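Local structure of N-acetylglucosamine-specific lectin (Saxidomus purpuratus, 6A7T) at residues Asp72-Arg75 with Gly76-Ala80; Tyr127-Lys131 with Glu132-Gln136. The protein probably binds carbohydrates carrying N-acetylglucosamine through a C-type lectin fold, with sugar recognition that does not depend on calcium. All blocks are in the same frame, centred on the assembly; numbering follows the deposited sequence.

Contact 1: Asp72-Arg75 with Gly76-Ala80; sequences DFIR and GVISA
Two donors of one residue converge on the carbonyl of R75: S79 N at 2.9 Å from R75 O and S79 OG at 2.8 Å from R75 O. They arrive from opposite faces of the carbonyl plane, the hydroxyl tilted 32° out of it. The first torsion of S79 (chi1 73°) sets OG between its own N and carbonyl carbon, which turns the hydroxyl back over the preceding turn. Of the other backbone bonds, I78 N to I74 O is the straightest, 172° at the hydrogen. G76 N reaches D72 O at 2.8 Å, whereas V77 N has weak bonds to both F73 O and I74 O.

Apolar contact runs along the helix in two pairs. I74 CG2 lies 4.0 Å from I78 CD1, and F73 CE1 is 4.0 Å from V77 CG2, each pair pointing the same way. Both F73 and V77 continue onto F41 of strand 37-43, while I74 and I78 pack against Y127.

The D72 and R75 side chains pair along the helix. D72 OD1 meets the R75 guanidinium at its edge and in plane, a salt bridge of 3.4 Å to NH1; outside the segments, R75 NH2 pairs with D71 and probably bonds W135 O.

The i to i+4 backbone bonds are those of an alpha-helix, and I74 and I78 turned inward with D72 on the exposed side make it amphipathic, here the last turns of helix 68-78 in a C-type lectin domain.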
loop_
_atom_site.group_PDB
_atom_site.type_symbol
_atom_site.label_atom_id
_atom_site.label_comp_id
_atom_site.label_asym_id
_atom_site.label_seq_id
_atom_site.Cartn_x
_atom_site.Cartn_y
_atom_site.Cartn_z
ATOM N N ASP A 72 -12.600 -2.475 -1.454
ATOM C CA ASP A 72 -12.659 -3.637 -2.338
ATOM C C ASP A 72 -11.758 -4.752 -1.803
ATOM O O ASP A 72 -12.147 -5.941 -1.786
ATOM C CB ASP A 72 -12.349 -3.238 -3.799
ATOM C CG ASP A 72 -13.431 -2.404 -4.510
ATOM O OD1 ASP A 72 -14.579 -2.317 -4.010
ATOM O OD2 ASP A 72 -13.111 -1.793 -5.596
ATOM N N PHE A 73 -10.541 -4.410 -1.397
ATOM C CA PHE A 73 -9.624 -5.337 -0.850
ATOM C C PHE A 73 -10.300 -6.063 0.311
ATOM O O PHE A 73 -10.263 -7.269 0.396
ATOM C CB PHE A 73 -8.330 -4.651 -0.385
ATOM C CG PHE A 73 -7.522 -5.494 0.550
ATOM C CD1 PHE A 73 -6.874 -6.635 0.100
ATOM C CD2 PHE A 73 -7.456 -5.168 1.903
ATOM C CE1 PHE A 73 -6.170 -7.453 0.982
ATOM C CE2 PHE A 73 -6.749 -5.980 2.773
ATOM C CZ PHE A 73 -6.095 -7.101 2.314
ATOM N N ILE A 74 -10.866 -5.306 1.264
ATOM C CA ILE A 74 -11.435 -5.917 2.469
ATOM C C ILE A 74 -12.566 -6.857 2.061
ATOM O O ILE A 74 -12.635 -7.985 2.555
ATOM C CB ILE A 74 -11.892 -4.838 3.455
ATOM C CG1 ILE A 74 -10.686 -4.089 4.021
ATOM C CG2 ILE A 74 -12.764 -5.441 4.538
ATOM C CD1 ILE A 74 -11.010 -2.776 4.681
ATOM N N ARG A 75 -13.446 -6.375 1.171
ATOM C CA ARG A 75 -14.575 -7.166 0.739
ATOM C C ARG A 75 -14.067 -8.468 0.113
ATOM O O ARG A 75 -14.680 -9.523 0.314
ATOM C CB ARG A 75 -15.472 -6.380 -0.206
ATOM C CG ARG A 75 -16.753 -7.146 -0.526
ATOM C CD ARG A 75 -17.694 -6.359 -1.397
ATOM N NE ARG A 75 -18.197 -5.178 -0.736
ATOM C CZ ARG A 75 -17.717 -3.955 -0.848
ATOM N NH1 ARG A 75 -16.798 -3.649 -1.735
ATOM N NH2 ARG A 75 -18.193 -3.036 -0.020
ATOM N N GLY A 76 -12.998 -8.365 -0.681
ATOM C CA GLY A 76 -12.370 -9.564 -1.318
ATOM C C GLY A 76 -12.028 -10.670 -0.340
ATOM O O GLY A 76 -12.241 -11.850 -0.648
ATOM N N VAL A 77 -11.510 -10.317 0.842
ATOM C CA VAL A 77 -11.156 -11.274 1.857
ATOM C C VAL A 77 -12.423 -11.785 2.559
ATOM O O VAL A 77 -12.673 -13.014 2.598
ATOM C CB VAL A 77 -10.143 -10.678 2.860
ATOM C CG1 VAL A 77 -9.794 -11.674 3.955
ATOM C CG2 VAL A 77 -8.867 -10.229 2.155
ATOM N N ILE A 78 -13.250 -10.889 3.112
ATOM C CA ILE A 78 -14.315 -11.358 3.999
ATOM C C ILE A 78 -15.427 -12.081 3.204
ATOM O O ILE A 78 -16.067 -12.957 3.737
ATOM C CB ILE A 78 -14.823 -10.211 4.898
ATOM C CG1 ILE A 78 -15.513 -9.097 4.124
ATOM C CG2 ILE A 78 -13.655 -9.714 5.716
ATOM C CD1 ILE A 78 -15.848 -7.904 4.966
ATOM N N SER A 79 -15.656 -11.711 1.942
ATOM C CA SER A 79 -16.713 -12.337 1.090
ATOM C C SER A 79 -16.317 -13.768 0.692
ATOM O O SER A 79 -17.194 -14.538 0.247
ATOM C CB SER A 79 -17.018 -11.509 -0.117
ATOM O OG SER A 79 -15.957 -11.588 -1.060
ATOM N N ALA A 80 -15.045 -14.133 0.859
ATOM C CA ALA A 80 -14.536 -15.481 0.428
ATOM C C ALA A 80 -14.749 -16.542 1.521
ATOM O O ALA A 80 -14.379 -17.718 1.313
ATOM C CB ALA A 80 -13.069 -15.396 0.069
#

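Contact 2: Tyr127-Lys131 with Glu132-Gln136; sequences YLNYK and EIVWQ
Y130 O is gripped by two donors, I133 N at 3.1 Å and a water at 2.8 Å. I133 N comes from well out of the carbonyl plane (42°), and the water also donates to E132 OE2, so that it links the turn to that carboxylate. In return, Y130 N bonds I133 O at 2.9 Å, almost in line with the carbonyl. Farther from the tip, L128 N donates to Q136 O over 2.8 Å, and Q136 N returns a longer bond to L128 O.

These pairs define a beta-hairpin, closed by a type II' turn from Y130 to I133 with K131 at its first corner. W135 and Q136 both stand opposite L128, a G1 beta bulge in which W135 takes a left-handed backbone conformation. The hairpin joins strand 124-130 to strand 136-140 of the C-type lectin domain, beside R117 and N138, which bind N-acetylglucosamine in the sugar-bound lectin, though no sugar occupies this chain.

N129 CB sits over the six-membered ring of W135, 3.5 Å from its centroid and nearly on the ring normal, a CH-pi contact. With CG anti to the backbone N (chi1 -176°), the N129 amide extends across the indole toward NE1, the two planes stacked 23° apart. Y127 instead offers CB to the indole edge, 4.1 Å from W135 CE3, and turns its own ring edge to W135 O. On the face shared by L128, Y130, I133 and Q136, I133 CG2 packs 3.9 Å from L128 CB, and I133 CD1 lies 4.0 Å from L128 CD2.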
loop_
_atom_site.group_PDB
_atom_site.type_symbol
_atom_site.label_atom_id
_atom_site.label_comp_id
_atom_site.label_asym_id
_atom_site.label_seq_id
_atom_site.Cartn_x
_atom_site.Cartn_y
_atom_site.Cartn_z
ATOM N N TYR A 127 -18.489 -4.214 8.868
ATOM C CA TYR A 127 -18.942 -4.764 7.566
ATOM C C TYR A 127 -19.979 -5.806 7.937
ATOM O O TYR A 127 -19.721 -6.638 8.777
ATOM C CB TYR A 127 -17.796 -5.413 6.780
ATOM C CG TYR A 127 -16.998 -4.456 5.954
ATOM C CD1 TYR A 127 -17.312 -4.141 4.636
ATOM C CD2 TYR A 127 -15.876 -3.836 6.499
ATOM C CE1 TYR A 127 -16.553 -3.252 3.895
ATOM C CE2 TYR A 127 -15.149 -2.901 5.789
ATOM C CZ TYR A 127 -15.466 -2.603 4.472
ATOM O OH TYR A 127 -14.734 -1.677 3.773
ATOM N N LEU A 128 -21.117 -5.808 7.238
ATOM C CA LEU A 128 -22.168 -6.777 7.467
ATOM C C LEU A 128 -22.588 -7.378 6.125
ATOM O O LEU A 128 -22.595 -6.640 5.129
ATOM C CB LEU A 128 -23.362 -6.021 8.068
ATOM C CG LEU A 128 -24.652 -6.809 8.278
ATOM C CD1 LEU A 128 -24.519 -7.957 9.262
ATOM C CD2 LEU A 128 -25.791 -5.871 8.689
ATOM N N ASN A 129 -22.934 -8.664 6.172
ATOM C CA ASN A 129 -23.564 -9.360 5.039
ATOM C C ASN A 129 -24.894 -9.917 5.510
ATOM O O ASN A 129 -24.961 -10.986 6.121
ATOM C CB ASN A 129 -22.631 -10.446 4.535
ATOM C CG ASN A 129 -23.174 -11.135 3.310
ATOM O OD1 ASN A 129 -23.725 -10.477 2.433
ATOM N ND2 ASN A 129 -22.970 -12.433 3.270
ATOM N N TYR A 130 -25.951 -9.155 5.268
ATOM C CA TYR A 130 -27.280 -9.567 5.685
ATOM C C TYR A 130 -28.339 -8.786 4.897
ATOM O O TYR A 130 -28.371 -7.552 4.864
ATOM C CB TYR A 130 -27.479 -9.430 7.198
ATOM C CG TYR A 130 -28.814 -9.949 7.682
ATOM C CD1 TYR A 130 -29.186 -11.266 7.480
ATOM C CD2 TYR A 130 -29.726 -9.108 8.295
ATOM C CE1 TYR A 130 -30.419 -11.742 7.889
ATOM C CE2 TYR A 130 -30.963 -9.567 8.716
ATOM C CZ TYR A 130 -31.317 -10.883 8.504
ATOM O OH TYR A 130 -32.543 -11.339 8.921
ATOM N N LYS A 131 -29.184 -9.559 4.198
ATOM C CA LYS A 131 -30.221 -9.036 3.317
ATOM C C LYS A 131 -29.617 -8.020 2.329
ATOM O O LYS A 131 -28.758 -8.366 1.548
ATOM C CB LYS A 131 -31.387 -8.534 4.182
ATOM C CG LYS A 131 -31.886 -9.559 5.201
ATOM C CD LYS A 131 -33.297 -9.338 5.738
ATOM C CE LYS A 131 -33.476 -7.993 6.408
ATOM N NZ LYS A 131 -34.477 -8.063 7.507
ATOM N N GLU A 132 -30.124 -6.778 2.341
ATOM C CA GLU A 132 -29.785 -5.704 1.383
ATOM C C GLU A 132 -28.345 -5.166 1.583
ATOM O O GLU A 132 -27.815 -4.494 0.711
ATOM C CB GLU A 132 -30.844 -4.588 1.483
ATOM C CG GLU A 132 -30.923 -3.857 2.840
ATOM C CD GLU A 132 -31.540 -4.600 4.031
ATOM O OE1 GLU A 132 -32.386 -5.498 3.792
ATOM O OE2 GLU A 132 -31.165 -4.294 5.215
ATOM N N ILE A 133 -27.736 -5.420 2.747
ATOM C CA ILE A 133 -26.371 -4.976 3.042
ATOM C C ILE A 133 -25.428 -6.123 2.619
ATOM O O ILE A 133 -25.425 -7.189 3.245
ATOM C CB ILE A 133 -26.271 -4.591 4.532
ATOM C CG1 ILE A 133 -27.243 -3.452 4.858
ATOM C CG2 ILE A 133 -24.857 -4.269 4.953
ATOM C CD1 ILE A 133 -27.363 -3.099 6.329
ATOM N N VAL A 134 -24.674 -5.897 1.542
ATOM C CA VAL A 134 -23.826 -6.928 0.926
ATOM C C VAL A 134 -22.351 -6.584 1.159
ATOM O O VAL A 134 -21.710 -5.995 0.286
ATOM C CB VAL A 134 -24.152 -7.062 -0.573
ATOM C CG1 VAL A 134 -23.419 -8.220 -1.222
ATOM C CG2 VAL A 134 -25.641 -7.197 -0.763
ATOM N N TRP A 135 -21.826 -6.965 2.338
ATOM C CA TRP A 135 -20.475 -6.622 2.713
ATOM C C TRP A 135 -20.258 -5.106 2.595
ATOM O O TRP A 135 -19.409 -4.611 1.902
ATOM C CB TRP A 135 -19.437 -7.470 1.966
ATOM C CG TRP A 135 -19.431 -8.902 2.402
ATOM C CD1 TRP A 135 -19.617 -9.989 1.590
ATOM C CD2 TRP A 135 -19.298 -9.417 3.736
ATOM N NE1 TRP A 135 -19.539 -11.136 2.324
ATOM C CE2 TRP A 135 -19.371 -10.826 3.641
ATOM C CE3 TRP A 135 -19.089 -8.842 5.000
ATOM C CZ2 TRP A 135 -19.212 -11.655 4.747
ATOM C CZ3 TRP A 135 -18.975 -9.664 6.097
ATOM C CH2 TRP A 135 -19.084 -11.053 5.978
ATOM N N GLN A 136 -21.111 -4.375 3.327
ATOM C CA GLN A 136 -21.073 -2.917 3.416
ATOM C C GLN A 136 -21.203 -2.563 4.899
ATOM O O GLN A 136 -21.547 -3.419 5.751
ATOM C CB GLN A 136 -22.201 -2.319 2.567
ATOM C CG GLN A 136 -21.984 -2.479 1.075
ATOM C CD GLN A 136 -23.262 -2.175 0.326
ATOM O OE1 GLN A 136 -24.313 -2.774 0.549
ATOM N NE2 GLN A 136 -23.169 -1.177 -0.508
HETATM O O HOH W 1 -29.634 -5.846 6.762
#

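In the fold
From the N terminus the chain first reaches contact 1, the final turns of helix 68-78, where it closes successive helical turns. It then passes through strands 86-94 and 99-102 before strand 124-130 enters contact 2, whose turn closes the loop leading to strand 136-140. The two are in series, neither nested nor crossed, with centres about 12 Å apart. They nevertheless meet directly: S79 CA lies 3.3 Å from W135 NE1, and I78 CD1 packs 3.4 Å from W135 CE3. The helix end is thereby joined to the sheet containing strands 86-94 and 124-130, while its F73 side faces strands 32-34 and 37-43 of the other sheet.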